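Mannan endo-1,6-alpha-mannosidase (Chaetomium thermophilum, PDB 6RY0) probably cleaves or transfers alpha-1,6-mannosidic linkages, as a family 76 glycoside hydrolase linked to the transfer of GPI-anchored glycoproteins into fungal cell walls. Local coordinates at residues W133-M138 and F203-R208; Y212-T217 and T412-I417. All coordinates share one frame; numbering follows the deposited sequence.

Contact 1 (W133-M138 and F203-R208)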
loop_
_atom_site.group_PDB
_atom_site.type_symbol
_atom_site.label_atom_id
_atom_site.label_comp_id
_atom_site.label_asym_id
_atom_site.label_seq_id
_atom_site.Cartn_x
_atom_site.Cartn_y
_atom_site.Cartn_z
ATOM N N TRP A 133 7.519 -0.503 -0.871
ATOM C CA TRP A 133 8.507 -0.857 0.146
ATOM C C TRP A 133 8.767 0.312 1.073
ATOM O O TRP A 133 8.846 0.143 2.285
ATOM C CB TRP A 133 9.805 -1.338 -0.508
ATOM C CG TRP A 133 9.728 -2.724 -1.064
ATOM C CD1 TRP A 133 9.493 -3.098 -2.336
ATOM C CD2 TRP A 133 9.903 -3.937 -0.315
ATOM N NE1 TRP A 133 9.512 -4.483 -2.434
ATOM C CE2 TRP A 133 9.787 -5.012 -1.203
ATOM C CE3 TRP A 133 10.141 -4.204 1.031
ATOM C CZ2 TRP A 133 9.905 -6.345 -0.780
ATOM C CZ3 TRP A 133 10.267 -5.520 1.446
ATOM C CH2 TRP A 133 10.153 -6.569 0.545
ATOM N N GLY A 134 8.916 1.519 0.531
ATOM C CA GLY A 134 9.077 2.696 1.362
ATOM C C GLY A 134 7.920 2.910 2.308
ATOM O O GLY A 134 8.127 3.293 3.469
ATOM N N MET A 135 6.698 2.678 1.825
ATOM C CA MET A 135 5.513 2.803 2.666
ATOM C C MET A 135 5.494 1.778 3.792
ATOM O O MET A 135 5.054 2.094 4.893
ATOM C CB MET A 135 4.273 2.711 1.782
ATOM C CG MET A 135 4.084 3.972 0.949
ATOM S SD MET A 135 3.094 3.706 -0.541
ATOM C CE MET A 135 1.603 3.119 0.218
ATOM N N SER A 136 5.955 0.553 3.525
ATOM C CA SER A 136 6.053 -0.422 4.605
ATOM C C SER A 136 7.085 -0.003 5.655
ATOM O O SER A 136 6.849 -0.205 6.843
ATOM C CB SER A 136 6.377 -1.789 4.029
ATOM O OG SER A 136 5.246 -2.265 3.331
ATOM N N ALA A 137 8.195 0.602 5.239
ATOM C CA ALA A 137 9.160 1.109 6.199
ATOM C C ALA A 137 8.571 2.286 7.004
ATOM O O ALA A 137 8.755 2.376 8.222
ATOM C CB ALA A 137 10.440 1.542 5.485
ATOM N N MET A 138 7.854 3.177 6.319
ATOM C CA MET A 138 7.181 4.285 6.998
ATOM C C MET A 138 6.210 3.761 8.048
ATOM O O MET A 138 6.152 4.257 9.171
ATOM C CB MET A 138 6.460 5.148 5.969
ATOM C CG MET A 138 5.896 6.443 6.487
ATOM S SD MET A 138 7.115 7.658 6.974
ATOM C CE MET A 138 6.962 7.675 8.759
ATOM N N PHE A 203 3.353 11.017 -2.969
ATOM C CA PHE A 203 2.509 11.905 -2.199
ATOM C C PHE A 203 2.314 11.376 -0.781
ATOM O O PHE A 203 2.493 12.091 0.198
ATOM C CB PHE A 203 1.164 12.043 -2.910
ATOM C CG PHE A 203 0.093 12.680 -2.068
ATOM C CD1 PHE A 203 0.221 13.988 -1.621
ATOM C CD2 PHE A 203 -1.043 11.983 -1.705
ATOM C CE1 PHE A 203 -0.734 14.561 -0.813
ATOM C CE2 PHE A 203 -2.027 12.548 -0.909
ATOM C CZ PHE A 203 -1.862 13.836 -0.459
ATOM N N ASP A 204 1.877 10.116 -0.685
ATOM C CA ASP A 204 1.592 9.534 0.618
ATOM C C ASP A 204 2.836 9.511 1.497
ATOM O O ASP A 204 2.781 9.838 2.677
ATOM C CB ASP A 204 1.067 8.087 0.390
ATOM C CG ASP A 204 0.570 7.446 1.654
ATOM O OD1 ASP A 204 -0.457 7.971 2.178
ATOM O OD2 ASP A 204 1.149 6.417 2.081
ATOM N N LEU A 205 3.980 9.121 0.935
ATOM C CA LEU A 205 5.238 9.137 1.696
ATOM C C LEU A 205 5.578 10.516 2.172
ATOM O O LEU A 205 6.023 10.696 3.310
ATOM C CB LEU A 205 6.423 8.627 0.868
ATOM C CG LEU A 205 6.468 7.113 0.769
ATOM C CD1 LEU A 205 7.491 6.657 -0.237
ATOM C CD2 LEU A 205 6.749 6.444 2.115
ATOM N N GLY A 206 5.435 11.512 1.303
ATOM C CA GLY A 206 5.727 12.881 1.713
ATOM C C GLY A 206 4.841 13.356 2.850
ATOM O O GLY A 206 5.307 13.949 3.823
ATOM N N ALA A 207 3.552 13.075 2.746
ATOM C CA ALA A 207 2.608 13.499 3.780
ATOM C C ALA A 207 2.940 12.833 5.121
ATOM O O ALA A 207 2.892 13.451 6.178
ATOM C CB ALA A 207 1.215 13.173 3.338
ATOM N N ARG A 208 3.258 11.553 5.061
ATOM C CA ARG A 208 3.563 10.784 6.264
ATOM C C ARG A 208 4.901 11.178 6.858
ATOM O O ARG A 208 5.048 11.270 8.088
ATOM C CB ARG A 208 3.513 9.284 5.955
ATOM C CG ARG A 208 2.095 8.855 5.627
ATOM C CD ARG A 208 2.014 7.512 4.962
ATOM N NE ARG A 208 2.319 6.428 5.867
ATOM C CZ ARG A 208 2.350 5.159 5.482
ATOM N NH1 ARG A 208 2.124 4.805 4.208
ATOM N NH2 ARG A 208 2.617 4.213 6.371
#
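M138 and R208 run antiparallel alongside each other, and the methionine lies over one face of the guanidinium: M138 CG is 3.6 Å from R208 NE, while M138 CB sits above the same plane, nearer its periphery than its centre. The thioether chain gets there because CG stands anti to the backbone N (chi1 -171°) and the chain then bends at chi2. M135 lies across R208, with M135 CB 3.9 Å from R208 NH1. From the backbone, M135 O approaches the guanidinium obliquely, 3.6 Å from R208 NH2. Beside these, L205, in the conformer modelled here, pushes one methyl against the other backbone: L205 CD2 is 3.7 Å from G134 O and also packs on M135 CG.

The guanidinium is positioned from its own helix. R208 NH1 donates to D204 OD2 at 2.8 Å in a salt bridge, with the carboxylate oxygen 8° out of the guanidinium plane. In the second shell D204 OD1 pairs with H269 ND1 on helix 261-278, and R208 NH2 forms a salt bridge to E142, farther along helix 127-142. With an alanine in place of R208, D204 and E142 would probably both lose their cationic partner and M138 the flat surface it packs on.

The segment axes run 10.1 Å apart at 22°, and all six touching residues are buried. Helix 127-142 and helix 196-213 thus lie side by side and nearly parallel, as expected within the (alpha/alpha)6 barrel of glycoside hydrolase family 76.

Contact 2 (Y212-T217 and T412-I417)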
loop_
_atom_site.group_PDB
_atom_site.type_symbol
_atom_site.label_atom_id
_atom_site.label_comp_id
_atom_site.label_asym_id
_atom_site.label_seq_id
_atom_site.Cartn_x
_atom_site.Cartn_y
_atom_site.Cartn_z
ATOM N N TYR A 212 5.476 12.713 10.628
ATOM C CA TYR A 212 6.345 12.040 11.581
ATOM C C TYR A 212 7.476 12.963 12.030
ATOM O O TYR A 212 7.787 13.065 13.210
ATOM C CB TYR A 212 6.924 10.761 10.964
ATOM C CG TYR A 212 7.685 9.905 11.955
ATOM C CD1 TYR A 212 8.987 10.194 12.318
ATOM C CD2 TYR A 212 7.079 8.804 12.547
ATOM C CE1 TYR A 212 9.659 9.442 13.261
ATOM C CE2 TYR A 212 7.760 8.023 13.493
ATOM C CZ TYR A 212 9.052 8.359 13.847
ATOM O OH TYR A 212 9.727 7.607 14.785
ATOM N N THR A 213 8.137 13.586 11.072
ATOM C CA THR A 213 9.353 14.369 11.321
ATOM C C THR A 213 9.113 15.820 11.660
ATOM O O THR A 213 10.035 16.486 12.135
ATOM C CB THR A 213 10.292 14.336 10.109
ATOM O OG1 THR A 213 9.728 15.107 9.045
ATOM C CG2 THR A 213 10.676 12.942 9.649
ATOM N N LYS A 214 7.926 16.339 11.329
ATOM C CA LYS A 214 7.573 17.738 11.452
ATOM C C LYS A 214 8.435 18.610 10.532
ATOM O O LYS A 214 8.654 19.784 10.795
ATOM C CB LYS A 214 7.619 18.208 12.904
ATOM C CG LYS A 214 6.657 17.352 13.787
ATOM C CD LYS A 214 6.843 17.595 15.262
ATOM C CE LYS A 214 5.957 16.723 16.117
ATOM N NZ LYS A 214 4.513 16.944 15.880
ATOM N N ASN A 215 8.934 18.044 9.455
ATOM C CA ASN A 215 9.693 18.802 8.477
ATOM C C ASN A 215 8.805 19.216 7.310
ATOM O O ASN A 215 8.228 18.379 6.616
ATOM C CB ASN A 215 10.886 17.971 7.997
ATOM C CG ASN A 215 11.775 18.714 7.059
ATOM O OD1 ASN A 215 11.422 18.901 5.890
ATOM N ND2 ASN A 215 12.937 19.076 7.504
ATOM N N ASN A 216 8.701 20.509 7.081
ATOM C CA ASN A 216 7.750 21.019 6.105
ATOM C C ASN A 216 8.135 20.789 4.658
ATOM O O ASN A 216 7.275 20.876 3.799
ATOM C CB ASN A 216 7.536 22.507 6.292
ATOM C CG ASN A 216 6.737 22.832 7.522
ATOM O OD1 ASN A 216 6.004 22.009 8.060
ATOM N ND2 ASN A 216 6.860 24.065 7.975
ATOM N N THR A 217 9.403 20.490 4.361
ATOM C CA THR A 217 9.774 20.264 2.982
ATOM C C THR A 217 9.079 19.018 2.428
ATOM O O THR A 217 8.700 18.994 1.265
ATOM C CB THR A 217 11.285 20.227 2.827
ATOM O OG1 THR A 217 11.770 21.521 3.174
ATOM C CG2 THR A 217 11.699 19.867 1.402
ATOM N N THR A 412 4.411 9.876 15.829
ATOM C CA THR A 412 5.320 10.844 15.249
ATOM C C THR A 412 6.681 10.684 15.935
ATOM O O THR A 412 6.858 9.809 16.802
ATOM C CB THR A 412 4.847 12.273 15.409
ATOM O OG1 THR A 412 5.002 12.665 16.776
ATOM C CG2 THR A 412 3.389 12.490 14.948
ATOM N N ASN A 413 7.640 11.550 15.597
ATOM C CA ASN A 413 8.914 11.532 16.274
ATOM C C ASN A 413 8.800 11.893 17.760
ATOM O O ASN A 413 9.756 11.713 18.490
ATOM C CB ASN A 413 9.990 12.367 15.577
ATOM C CG ASN A 413 9.720 13.844 15.567
ATOM O OD1 ASN A 413 8.836 14.370 16.255
ATOM N ND2 ASN A 413 10.540 14.546 14.795
ATOM N N GLU A 414 7.639 12.353 18.228
ATOM C CA GLU A 414 7.458 12.605 19.653
ATOM C C GLU A 414 7.550 11.326 20.479
ATOM O O GLU A 414 8.095 11.348 21.585
ATOM C CB GLU A 414 6.127 13.310 19.906
ATOM C CG GLU A 414 6.137 14.739 19.434
ATOM C CD GLU A 414 4.857 15.494 19.750
ATOM O OE1 GLU A 414 3.937 14.911 20.372
ATOM O OE2 GLU A 414 4.754 16.676 19.357
ATOM N N THR A 415 7.023 10.225 19.955
ATOM C CA THR A 415 7.015 8.958 20.678
ATOM C C THR A 415 7.613 7.790 19.887
ATOM O O THR A 415 7.802 6.716 20.436
ATOM C CB THR A 415 5.601 8.561 21.177
ATOM O OG1 THR A 415 4.783 8.234 20.060
ATOM C CG2 THR A 415 4.950 9.685 21.989
ATOM N N GLY A 416 7.903 7.983 18.611
ATOM C CA GLY A 416 8.463 6.913 17.816
ATOM C C GLY A 416 9.848 6.534 18.315
ATOM O O GLY A 416 10.513 7.276 19.046
ATOM N N ILE A 417 10.300 5.364 17.888
ATOM C CA ILE A 417 11.590 4.826 18.291
ATOM C C ILE A 417 12.578 4.656 17.137
ATOM O O ILE A 417 13.735 4.341 17.376
ATOM C CB ILE A 417 11.460 3.493 19.065
ATOM C CG1 ILE A 417 10.782 2.430 18.196
ATOM C CG2 ILE A 417 10.690 3.709 20.359
ATOM C CD1 ILE A 417 10.780 1.039 18.806
#
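Y212 presents one face of its ring to the T412-N413 peptide, which lies over it with T412 C and N413 N each 3.7 Å above the plane and over the ring centre. G416 CA approaches obliquely, 3.4 Å from Y212 OH. A CB on G416 would clash with that hydroxyl, so the glycine suits the close approach. M138 and A141 of helix 127-142 and L156 of helix 155-167 also pack on the tyrosine.

The site is the C-terminal end of helix 196-213, closed by an ST turn in which T213 OG1 accepts from N215 N and also bonds to L209 O, one turn back. K214 leaves helical geometry with positive phi, and N215 is the N-cap of helix 216-231, its OD1 accepting from T217 N.

An irregular loop after helix 389-401 meets this junction, and the backbones bond directly: N413 N donates to Y212 O at 2.8 Å, the donor tilted 16° from the carbonyl plane. The amide of N413 is turned 66° from the tyrosine ring, its ND2 3.3 Å from T213 O.

Farther out, the extended K214 chain carries CE beside the E414 carboxylate, and the turn at chi4 (-61°) swings NZ alone. K214 NZ and E414 OE2 form a long salt bridge of 3.5 Å at the protein surface.

The loop has its own ST turn: T412 O receives both T415 N and G416 N, while T412 OG1 accepts from E414 N at 3.0 Å.

Helix 196-213 serves both contacts in series: contact 1 uses its middle, 203-208, and contact 2 its C-terminal end. Their centres lie 13 Å apart, and they touch where M138 CE packs 3.8 Å from Y212 CB, so one methionine bears on both the arginine of the first and the tyrosine of the second. Burial falls off from a helix pair about 9 Å from the chain centre to a surface loop about 21 Å from it. Contact 1 is nearer a calcium site: G134 lies about 10 Å from the side chain of D129, whose ion is absent here. Contact 2 lies away from the calcium sites; its T213 side chain is about 4 Å from a triethylene glycol, probably from the crystallisation liquor.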